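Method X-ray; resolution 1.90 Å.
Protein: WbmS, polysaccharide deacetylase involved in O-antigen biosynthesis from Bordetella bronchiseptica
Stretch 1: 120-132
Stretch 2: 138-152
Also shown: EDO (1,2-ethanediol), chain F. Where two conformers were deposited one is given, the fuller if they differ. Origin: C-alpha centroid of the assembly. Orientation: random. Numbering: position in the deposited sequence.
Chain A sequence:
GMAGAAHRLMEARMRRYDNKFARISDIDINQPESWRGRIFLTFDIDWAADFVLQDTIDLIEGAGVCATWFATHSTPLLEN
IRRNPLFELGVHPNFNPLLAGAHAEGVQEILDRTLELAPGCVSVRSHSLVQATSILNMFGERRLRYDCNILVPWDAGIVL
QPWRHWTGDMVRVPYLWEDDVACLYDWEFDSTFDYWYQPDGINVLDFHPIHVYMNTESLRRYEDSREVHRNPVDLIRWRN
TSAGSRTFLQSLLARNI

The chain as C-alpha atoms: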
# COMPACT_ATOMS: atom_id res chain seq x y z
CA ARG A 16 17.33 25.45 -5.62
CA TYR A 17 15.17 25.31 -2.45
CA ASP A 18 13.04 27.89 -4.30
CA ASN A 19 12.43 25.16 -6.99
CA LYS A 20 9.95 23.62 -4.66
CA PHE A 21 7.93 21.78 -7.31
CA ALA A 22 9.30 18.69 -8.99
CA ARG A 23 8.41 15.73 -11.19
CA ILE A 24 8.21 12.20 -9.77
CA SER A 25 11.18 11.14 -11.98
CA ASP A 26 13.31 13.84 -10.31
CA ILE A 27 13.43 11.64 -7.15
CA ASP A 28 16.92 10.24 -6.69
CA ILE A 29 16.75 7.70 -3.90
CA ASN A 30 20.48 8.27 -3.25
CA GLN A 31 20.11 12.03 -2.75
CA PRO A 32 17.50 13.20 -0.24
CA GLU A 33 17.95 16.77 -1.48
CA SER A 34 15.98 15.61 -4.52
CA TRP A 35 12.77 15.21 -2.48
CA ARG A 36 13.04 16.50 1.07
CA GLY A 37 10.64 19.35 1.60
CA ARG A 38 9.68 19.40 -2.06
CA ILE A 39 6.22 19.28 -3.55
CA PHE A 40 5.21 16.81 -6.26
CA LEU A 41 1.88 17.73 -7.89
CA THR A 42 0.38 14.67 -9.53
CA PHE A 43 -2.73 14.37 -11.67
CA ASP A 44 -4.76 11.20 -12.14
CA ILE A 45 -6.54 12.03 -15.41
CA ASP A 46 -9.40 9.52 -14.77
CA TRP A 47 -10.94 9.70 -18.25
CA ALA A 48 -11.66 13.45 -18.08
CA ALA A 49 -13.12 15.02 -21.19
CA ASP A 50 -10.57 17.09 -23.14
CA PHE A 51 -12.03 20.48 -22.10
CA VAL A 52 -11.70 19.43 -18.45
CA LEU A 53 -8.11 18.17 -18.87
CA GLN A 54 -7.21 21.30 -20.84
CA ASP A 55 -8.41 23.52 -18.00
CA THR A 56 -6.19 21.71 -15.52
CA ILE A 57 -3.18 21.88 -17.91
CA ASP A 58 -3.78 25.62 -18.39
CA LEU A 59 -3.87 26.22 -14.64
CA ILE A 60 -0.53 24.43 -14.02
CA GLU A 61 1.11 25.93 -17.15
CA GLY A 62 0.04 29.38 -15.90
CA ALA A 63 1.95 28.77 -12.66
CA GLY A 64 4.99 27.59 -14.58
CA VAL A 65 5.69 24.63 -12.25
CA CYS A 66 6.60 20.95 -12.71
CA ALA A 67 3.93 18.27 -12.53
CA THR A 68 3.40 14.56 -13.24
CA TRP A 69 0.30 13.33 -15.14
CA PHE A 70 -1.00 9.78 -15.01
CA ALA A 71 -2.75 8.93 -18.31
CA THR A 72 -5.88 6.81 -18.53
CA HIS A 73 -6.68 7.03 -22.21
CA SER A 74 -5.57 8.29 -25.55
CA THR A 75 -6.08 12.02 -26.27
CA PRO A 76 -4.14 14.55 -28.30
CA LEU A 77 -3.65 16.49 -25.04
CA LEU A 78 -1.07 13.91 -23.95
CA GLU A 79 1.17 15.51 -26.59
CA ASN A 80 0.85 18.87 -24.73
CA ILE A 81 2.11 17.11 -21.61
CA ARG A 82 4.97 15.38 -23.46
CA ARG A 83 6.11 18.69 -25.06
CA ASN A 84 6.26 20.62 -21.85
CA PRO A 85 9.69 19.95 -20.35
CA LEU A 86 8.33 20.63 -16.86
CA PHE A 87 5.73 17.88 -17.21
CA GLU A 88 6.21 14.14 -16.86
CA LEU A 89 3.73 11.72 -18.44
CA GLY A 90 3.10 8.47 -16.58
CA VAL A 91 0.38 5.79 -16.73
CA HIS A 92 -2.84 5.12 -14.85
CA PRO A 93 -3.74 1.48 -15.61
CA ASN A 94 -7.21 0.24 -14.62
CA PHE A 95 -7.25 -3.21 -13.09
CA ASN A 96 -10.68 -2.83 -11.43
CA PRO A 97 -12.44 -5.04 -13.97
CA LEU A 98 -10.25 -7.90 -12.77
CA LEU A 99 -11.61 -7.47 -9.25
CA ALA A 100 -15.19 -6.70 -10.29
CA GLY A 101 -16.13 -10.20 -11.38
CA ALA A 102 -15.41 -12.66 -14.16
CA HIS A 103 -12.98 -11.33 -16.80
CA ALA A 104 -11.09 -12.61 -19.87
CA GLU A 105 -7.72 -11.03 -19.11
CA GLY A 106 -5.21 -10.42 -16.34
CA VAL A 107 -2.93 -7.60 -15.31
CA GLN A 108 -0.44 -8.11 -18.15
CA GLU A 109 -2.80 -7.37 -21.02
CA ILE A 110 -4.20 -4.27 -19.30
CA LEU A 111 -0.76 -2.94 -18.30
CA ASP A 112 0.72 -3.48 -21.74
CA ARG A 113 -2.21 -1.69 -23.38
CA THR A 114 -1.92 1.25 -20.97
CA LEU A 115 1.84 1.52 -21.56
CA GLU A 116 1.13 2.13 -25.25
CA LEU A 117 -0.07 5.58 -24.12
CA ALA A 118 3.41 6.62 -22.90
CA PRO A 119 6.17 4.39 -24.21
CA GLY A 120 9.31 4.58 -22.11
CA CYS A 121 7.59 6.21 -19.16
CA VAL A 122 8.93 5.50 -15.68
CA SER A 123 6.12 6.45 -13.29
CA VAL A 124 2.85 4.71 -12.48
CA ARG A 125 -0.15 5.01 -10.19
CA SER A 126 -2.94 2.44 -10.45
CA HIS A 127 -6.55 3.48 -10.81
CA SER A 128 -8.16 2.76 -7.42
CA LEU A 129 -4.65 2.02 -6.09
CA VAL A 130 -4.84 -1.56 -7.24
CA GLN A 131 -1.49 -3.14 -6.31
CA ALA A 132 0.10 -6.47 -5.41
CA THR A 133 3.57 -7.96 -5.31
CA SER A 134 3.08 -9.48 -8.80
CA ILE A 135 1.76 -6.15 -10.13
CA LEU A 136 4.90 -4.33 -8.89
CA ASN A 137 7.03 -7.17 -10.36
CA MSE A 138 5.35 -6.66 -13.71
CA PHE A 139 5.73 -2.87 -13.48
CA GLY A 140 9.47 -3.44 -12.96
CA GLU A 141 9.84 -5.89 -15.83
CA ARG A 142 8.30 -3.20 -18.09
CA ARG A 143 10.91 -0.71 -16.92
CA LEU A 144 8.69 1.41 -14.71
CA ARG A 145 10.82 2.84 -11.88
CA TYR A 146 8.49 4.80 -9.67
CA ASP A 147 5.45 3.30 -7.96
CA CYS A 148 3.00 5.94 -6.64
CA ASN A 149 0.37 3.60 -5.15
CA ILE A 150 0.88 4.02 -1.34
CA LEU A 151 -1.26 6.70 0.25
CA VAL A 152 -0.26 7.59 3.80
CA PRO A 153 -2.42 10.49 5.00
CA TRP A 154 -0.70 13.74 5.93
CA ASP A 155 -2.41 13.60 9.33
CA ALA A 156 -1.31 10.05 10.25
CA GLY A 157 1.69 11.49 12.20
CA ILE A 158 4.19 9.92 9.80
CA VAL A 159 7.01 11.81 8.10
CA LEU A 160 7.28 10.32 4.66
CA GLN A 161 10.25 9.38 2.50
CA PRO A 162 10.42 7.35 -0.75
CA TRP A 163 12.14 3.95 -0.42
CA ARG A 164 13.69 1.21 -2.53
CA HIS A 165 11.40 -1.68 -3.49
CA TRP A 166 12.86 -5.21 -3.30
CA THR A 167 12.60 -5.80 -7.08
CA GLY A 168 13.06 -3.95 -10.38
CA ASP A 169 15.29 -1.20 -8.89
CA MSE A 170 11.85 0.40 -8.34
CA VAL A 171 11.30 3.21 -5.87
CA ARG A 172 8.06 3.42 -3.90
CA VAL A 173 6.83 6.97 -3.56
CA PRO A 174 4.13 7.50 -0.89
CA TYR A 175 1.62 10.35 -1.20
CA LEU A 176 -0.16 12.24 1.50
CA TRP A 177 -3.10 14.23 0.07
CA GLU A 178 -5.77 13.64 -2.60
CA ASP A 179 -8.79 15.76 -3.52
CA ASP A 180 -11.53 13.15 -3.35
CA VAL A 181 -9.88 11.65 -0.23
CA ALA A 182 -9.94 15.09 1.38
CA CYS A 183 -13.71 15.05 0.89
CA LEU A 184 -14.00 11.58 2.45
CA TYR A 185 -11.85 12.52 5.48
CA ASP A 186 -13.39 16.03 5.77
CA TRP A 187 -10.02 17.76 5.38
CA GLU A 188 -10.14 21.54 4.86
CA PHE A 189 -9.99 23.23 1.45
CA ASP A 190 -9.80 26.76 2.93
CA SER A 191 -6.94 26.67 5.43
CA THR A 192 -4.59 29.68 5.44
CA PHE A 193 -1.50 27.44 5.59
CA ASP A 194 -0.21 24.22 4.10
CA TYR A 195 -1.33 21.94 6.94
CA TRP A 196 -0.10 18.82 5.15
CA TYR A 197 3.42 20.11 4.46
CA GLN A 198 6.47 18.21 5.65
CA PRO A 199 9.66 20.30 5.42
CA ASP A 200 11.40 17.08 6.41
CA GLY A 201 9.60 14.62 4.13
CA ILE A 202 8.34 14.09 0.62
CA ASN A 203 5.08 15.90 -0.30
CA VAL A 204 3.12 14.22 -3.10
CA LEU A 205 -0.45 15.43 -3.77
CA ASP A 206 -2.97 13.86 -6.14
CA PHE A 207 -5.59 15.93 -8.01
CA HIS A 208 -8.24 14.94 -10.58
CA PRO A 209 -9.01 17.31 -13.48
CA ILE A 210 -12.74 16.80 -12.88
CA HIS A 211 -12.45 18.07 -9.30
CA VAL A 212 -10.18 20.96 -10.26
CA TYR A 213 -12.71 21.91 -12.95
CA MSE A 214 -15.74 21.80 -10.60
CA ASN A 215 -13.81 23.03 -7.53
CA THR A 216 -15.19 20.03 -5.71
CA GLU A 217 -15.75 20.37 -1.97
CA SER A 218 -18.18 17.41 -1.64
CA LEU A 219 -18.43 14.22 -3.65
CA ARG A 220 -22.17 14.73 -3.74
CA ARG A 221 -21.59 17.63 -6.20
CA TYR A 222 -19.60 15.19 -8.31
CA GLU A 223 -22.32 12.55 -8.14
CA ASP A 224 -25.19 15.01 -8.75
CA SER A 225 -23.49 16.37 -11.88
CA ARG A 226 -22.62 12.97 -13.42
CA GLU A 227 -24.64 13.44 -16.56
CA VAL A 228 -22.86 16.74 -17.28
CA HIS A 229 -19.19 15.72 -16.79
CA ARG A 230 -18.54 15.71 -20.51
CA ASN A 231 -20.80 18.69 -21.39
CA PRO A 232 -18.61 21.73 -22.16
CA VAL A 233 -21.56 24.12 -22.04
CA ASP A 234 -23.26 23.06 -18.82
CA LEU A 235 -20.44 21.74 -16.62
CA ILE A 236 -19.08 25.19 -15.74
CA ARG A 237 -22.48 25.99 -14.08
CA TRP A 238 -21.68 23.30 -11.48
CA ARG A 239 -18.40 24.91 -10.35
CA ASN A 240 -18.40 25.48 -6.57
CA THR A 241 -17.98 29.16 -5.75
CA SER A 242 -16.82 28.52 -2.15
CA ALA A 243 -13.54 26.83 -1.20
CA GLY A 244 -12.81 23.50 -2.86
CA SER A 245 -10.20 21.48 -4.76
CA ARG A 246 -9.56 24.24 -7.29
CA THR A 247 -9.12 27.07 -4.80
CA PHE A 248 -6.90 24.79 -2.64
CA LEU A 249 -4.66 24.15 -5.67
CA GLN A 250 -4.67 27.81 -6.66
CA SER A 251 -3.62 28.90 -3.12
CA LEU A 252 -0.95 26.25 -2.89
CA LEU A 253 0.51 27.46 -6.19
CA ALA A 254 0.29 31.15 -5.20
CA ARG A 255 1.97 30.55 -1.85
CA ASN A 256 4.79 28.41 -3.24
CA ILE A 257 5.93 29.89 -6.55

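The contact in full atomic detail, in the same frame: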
# COMPACT_ATOMS: atom_id res chain seq x y z
N GLY A 120 8.11 4.16 -22.81
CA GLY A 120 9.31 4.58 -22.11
C GLY A 120 9.08 5.31 -20.80
O GLY A 120 10.03 5.70 -20.13
N CYS A 121 7.83 5.52 -20.41
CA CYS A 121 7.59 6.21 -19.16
C CYS A 121 8.16 5.40 -18.01
O CYS A 121 8.49 4.20 -18.15
CB CYS A 121 6.11 6.50 -18.98
SG CYS A 121 5.11 5.07 -18.63
N VAL A 122 8.31 6.08 -16.87
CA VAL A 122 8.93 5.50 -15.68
C VAL A 122 8.06 5.55 -14.44
O VAL A 122 8.38 4.91 -13.44
CB VAL A 122 10.29 6.20 -15.36
CG1 VAL A 122 11.29 5.95 -16.53
CG2 VAL A 122 10.10 7.69 -15.09
N SER A 123 6.96 6.28 -14.48
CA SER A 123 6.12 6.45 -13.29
C SER A 123 4.71 5.92 -13.48
O SER A 123 4.11 6.07 -14.54
CB SER A 123 6.09 7.93 -12.84
OG SER A 123 7.39 8.40 -12.50
N VAL A 124 4.17 5.29 -12.43
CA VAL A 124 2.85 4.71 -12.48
C VAL A 124 2.08 4.86 -11.18
O VAL A 124 2.65 4.75 -10.09
CB VAL A 124 2.92 3.18 -12.84
CG1 VAL A 124 3.81 2.41 -11.82
CG2 VAL A 124 1.52 2.56 -12.89
N ARG A 125 0.78 5.11 -11.31
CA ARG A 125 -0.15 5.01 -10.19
C ARG A 125 -1.33 4.27 -10.75
O ARG A 125 -1.78 4.58 -11.87
CB ARG A 125 -0.60 6.36 -9.65
CG ARG A 125 -1.52 6.20 -8.43
CD ARG A 125 -1.92 7.55 -7.95
NE ARG A 125 -0.84 8.26 -7.29
CZ ARG A 125 -0.62 9.57 -7.39
NH1 ARG A 125 -1.33 10.33 -8.22
NH2 ARG A 125 0.36 10.13 -6.69
N SER A 126 -1.80 3.26 -10.01
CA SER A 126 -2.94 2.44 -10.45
C SER A 126 -4.26 3.11 -10.14
O SER A 126 -4.43 3.68 -9.07
CB SER A 126 -2.93 1.08 -9.77
OG SER A 126 -1.76 0.35 -10.10
N HIS A 127 -5.21 3.03 -11.08
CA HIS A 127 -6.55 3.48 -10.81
C HIS A 127 -7.06 2.67 -9.63
O HIS A 127 -6.83 1.45 -9.57
CB HIS A 127 -7.50 3.32 -11.99
CG HIS A 127 -8.85 3.88 -11.70
ND1 HIS A 127 -9.03 5.20 -11.36
CD2 HIS A 127 -10.07 3.29 -11.63
CE1 HIS A 127 -10.32 5.42 -11.14
NE2 HIS A 127 -10.97 4.27 -11.28
N SER A 128 -7.67 3.37 -8.68
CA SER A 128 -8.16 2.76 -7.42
C SER A 128 -7.06 2.11 -6.57
O SER A 128 -7.34 1.31 -5.68
CB SER A 128 -9.30 1.79 -7.68
OG SER A 128 -10.40 2.54 -8.20
N LEU A 129 -5.81 2.46 -6.87
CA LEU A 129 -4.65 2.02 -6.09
C LEU A 129 -4.58 0.51 -6.02
O LEU A 129 -4.20 -0.08 -5.00
CB LEU A 129 -4.70 2.68 -4.69
CG LEU A 129 -4.71 4.21 -4.69
CD1 LEU A 129 -4.58 4.79 -3.27
CD2 LEU A 129 -3.60 4.79 -5.58
N VAL A 130 -4.95 -0.12 -7.14
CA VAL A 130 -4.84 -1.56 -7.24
C VAL A 130 -3.35 -1.93 -7.31
O VAL A 130 -2.62 -1.48 -8.20
CB VAL A 130 -5.59 -2.16 -8.47
CG1 VAL A 130 -5.42 -3.71 -8.47
CG2 VAL A 130 -7.08 -1.77 -8.52
N GLN A 131 -2.90 -2.77 -6.39
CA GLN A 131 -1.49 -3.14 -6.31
C GLN A 131 -1.37 -4.52 -5.68
O GLN A 131 -2.33 -5.02 -5.06
CB GLN A 131 -0.73 -2.10 -5.50
CG GLN A 131 -1.29 -1.89 -4.11
CD GLN A 131 -0.87 -0.57 -3.49
OE1 GLN A 131 0.24 -0.44 -2.98
NE2 GLN A 131 -1.79 0.42 -3.52
N ALA A 132 -0.20 -5.15 -5.90
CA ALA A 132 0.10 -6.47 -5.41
C ALA A 132 1.59 -6.67 -5.70
O ALA A 132 2.17 -6.02 -6.58
CB ALA A 132 -0.72 -7.56 -6.21
N MSE A 138 5.63 -6.88 -12.31
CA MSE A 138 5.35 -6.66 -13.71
C MSE A 138 5.63 -5.22 -14.12
O MSE A 138 6.05 -4.97 -15.26
CB MSE A 138 3.91 -7.08 -14.06
CG MSE A 138 3.73 -8.62 -14.16
SE MSE A 138 2.02 -9.09 -14.97
CE MSE A 138 1.82 -7.48 -15.86
N PHE A 139 5.39 -4.27 -13.21
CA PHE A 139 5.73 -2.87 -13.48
C PHE A 139 7.23 -2.81 -13.76
O PHE A 139 7.67 -2.25 -14.76
CB PHE A 139 5.47 -1.98 -12.25
CG PHE A 139 4.02 -1.64 -11.99
CD1 PHE A 139 3.05 -1.78 -12.95
CD2 PHE A 139 3.68 -1.04 -10.79
CE1 PHE A 139 1.72 -1.40 -12.68
CE2 PHE A 139 2.38 -0.66 -10.53
CZ PHE A 139 1.40 -0.85 -11.49
N GLY A 140 8.00 -3.43 -12.88
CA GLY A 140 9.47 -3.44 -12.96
C GLY A 140 10.03 -4.10 -14.21
O GLY A 140 10.95 -3.58 -14.81
N GLU A 141 9.47 -5.23 -14.59
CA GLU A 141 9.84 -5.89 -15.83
C GLU A 141 9.62 -4.96 -17.02
O GLU A 141 10.38 -5.00 -17.96
CB GLU A 141 8.99 -7.13 -16.08
CG GLU A 141 9.15 -8.28 -15.12
CD GLU A 141 8.04 -9.34 -15.28
OE1 GLU A 141 7.23 -9.26 -16.26
OE2 GLU A 141 7.98 -10.26 -14.41
N ARG A 142 8.58 -4.14 -16.99
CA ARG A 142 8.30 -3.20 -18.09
C ARG A 142 9.05 -1.87 -17.96
O ARG A 142 8.73 -0.89 -18.63
CB ARG A 142 6.79 -2.94 -18.23
CG ARG A 142 6.03 -3.98 -19.03
CD ARG A 142 5.65 -5.13 -18.19
NE ARG A 142 4.86 -6.15 -18.87
CZ ARG A 142 4.58 -7.33 -18.30
NH1 ARG A 142 5.05 -7.61 -17.08
NH2 ARG A 142 3.84 -8.22 -18.95
N ARG A 143 10.02 -1.85 -17.08
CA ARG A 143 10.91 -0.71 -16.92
C ARG A 143 10.30 0.52 -16.30
O ARG A 143 10.82 1.61 -16.47
CB ARG A 143 11.61 -0.38 -18.25
CG ARG A 143 12.42 -1.55 -18.83
CD ARG A 143 13.18 -1.13 -20.09
NE ARG A 143 12.33 -0.37 -21.01
N LEU A 144 9.20 0.36 -15.56
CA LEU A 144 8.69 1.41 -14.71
C LEU A 144 9.62 1.48 -13.49
O LEU A 144 10.11 0.44 -13.04
CB LEU A 144 7.23 1.13 -14.29
CG LEU A 144 6.20 1.17 -15.43
CD1 LEU A 144 4.82 0.68 -15.00
CD2 LEU A 144 6.09 2.58 -16.00
N ARG A 145 9.92 2.68 -13.00
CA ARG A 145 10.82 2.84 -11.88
C ARG A 145 10.17 3.43 -10.66
O ARG A 145 10.66 3.25 -9.56
CB ARG A 145 12.01 3.74 -12.22
N TYR A 146 9.09 4.19 -10.82
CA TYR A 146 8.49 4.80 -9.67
C TYR A 146 7.05 4.34 -9.46
O TYR A 146 6.18 4.64 -10.28
CB TYR A 146 8.48 6.32 -9.85
CG TYR A 146 9.84 6.89 -9.99
CD1 TYR A 146 10.60 7.21 -8.87
CD2 TYR A 146 10.40 7.08 -11.23
CE1 TYR A 146 11.86 7.72 -9.00
CE2 TYR A 146 11.67 7.60 -11.36
CZ TYR A 146 12.39 7.92 -10.24
OH TYR A 146 13.65 8.43 -10.35
N ASP A 147 6.80 3.67 -8.34
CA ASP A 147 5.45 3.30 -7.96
C ASP A 147 4.84 4.36 -7.02
O ASP A 147 5.46 4.72 -6.02
CB ASP A 147 5.43 1.92 -7.30
CG ASP A 147 4.07 1.58 -6.73
OD1 ASP A 147 3.82 2.00 -5.56
OD2 ASP A 147 3.29 0.93 -7.46
N CYS A 148 3.66 4.86 -7.37
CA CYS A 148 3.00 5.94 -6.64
C CYS A 148 1.68 5.49 -6.04
O CYS A 148 0.76 6.27 -5.91
CB CYS A 148 2.78 7.14 -7.57
SG CYS A 148 4.37 7.80 -8.15
N ASN A 149 1.62 4.22 -5.61
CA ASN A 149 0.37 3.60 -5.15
C ASN A 149 0.08 3.58 -3.63
O ASN A 149 -1.00 3.21 -3.22
CB ASN A 149 0.34 2.15 -5.65
CG ASN A 149 -0.11 2.07 -7.11
OD1 ASN A 149 -1.13 2.63 -7.45
ND2 ASN A 149 0.62 1.36 -7.94
N ILE A 150 1.05 3.97 -2.81
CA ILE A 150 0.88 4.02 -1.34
C ILE A 150 0.43 5.41 -0.90
O ILE A 150 1.15 6.41 -1.12
CB ILE A 150 2.20 3.72 -0.58
CG1 ILE A 150 2.71 2.28 -0.86
CG2 ILE A 150 2.00 3.87 0.97
CD1 ILE A 150 1.91 1.24 -0.23
N LEU A 151 -0.74 5.47 -0.28
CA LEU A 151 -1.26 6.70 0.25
C LEU A 151 -1.18 6.64 1.77
O LEU A 151 -1.87 5.86 2.39
CB LEU A 151 -2.70 6.94 -0.20
CG LEU A 151 -3.33 8.34 -0.03
CD1 LEU A 151 -4.70 8.38 -0.75
CD2 LEU A 151 -3.48 8.84 1.41
N VAL A 152 -0.31 7.45 2.36
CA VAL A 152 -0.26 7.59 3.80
C VAL A 152 -0.73 9.01 4.12
O VAL A 152 -0.07 9.98 3.77
CB VAL A 152 1.18 7.39 4.35
CG1 VAL A 152 1.17 7.59 5.86
CG2 VAL A 152 1.73 5.99 3.95
C1 EDO F . -6.81 6.54 -7.48
O1 EDO F . -7.89 5.98 -8.25
C2 EDO F . -6.90 8.06 -7.58
O2 EDO F . -7.16 8.50 -8.95
O HOH W 1 7.95 1.79 -19.58

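The two stretches run side by side as a short parallel pairing, in which Ser123 lies opposite Tyr146 (CA to CA 4.6 Å) and Val124 opposite Asp147 (CA to CA 5.4 Å). The hydrogen bonds alternate as parallel strands require. Tyr146 N donates to Val122 O at 2.8 Å (N-H...O 165°), Val124 N to Tyr146 O at 3.0 Å (159°), and Cys148 N to Val124 O at 2.9 Å (147°). Tyr146 therefore contributes both its backbone groups to the residues flanking its partner Ser123. Val122 O also accepts from Arg145 N at 2.7 Å (154°), so one carbonyl gathers two consecutive amides where the pairing begins. A CA-H...O contact, Ser123 CA to Tyr146 O at 3.5 Å, supplements the set.

Past the two bridged pairs, polar side chains take over much of the bonding to backbone. Arg125 NE donates to Cys148 O at 2.9 Å (163°), and that oxygen lies at the guanidinium edge, near its plane, where N-H groups point. Asn149 OD1 accepts from Ser126 N at 2.7 Å (162°), as a main-chain carbonyl might; Asn149 ND2 adds a weak bond to Ser126 OG at 3.4 Å (135°). The amide is also held within its own stretch, since Asn149 ND2 donates to Asp147 OD2 at 2.7 Å and Asn149 N to Asp147 OD1 at 3.1 Å. Gln131 NE2 spends its two protons on carbonyls from both stretches, Asn149 O at 2.9 Å (152°) and Leu129 O at 2.9 Å (171°). Ser126 OG in turn donates to Val130 O at 2.8 Å, tying the turn back on itself.

Apolar packing centres on Val124, whose CB points to the same sheet face as that of Asp147. Val124 CG1 sits 3.8 Å from the centroid of the Phe139 ring, 21° off the ring normal, a CH-pi contact over the face; it also meets Leu144 CD1 at 3.8 Å. Ser126 OG approaches the edge of the same ring, 3.7 Å from Phe139 CZ. Leu144 reaches Cys121 as well, CD2 to SG at 3.8 Å. On the face shared by Ser123 and Tyr146, Ser123 OG comes within 3.5 Å of Tyr146 CD2. Val122, whose CB points sideways, packs CG2 3.9 Å from that same Tyr146 CD2.

One water donates to both Cys121 O and Arg142 O, at 2.9 Å each, linking the stretches ahead of the strands. In all, the contact buries 844 Å², summed over both sides.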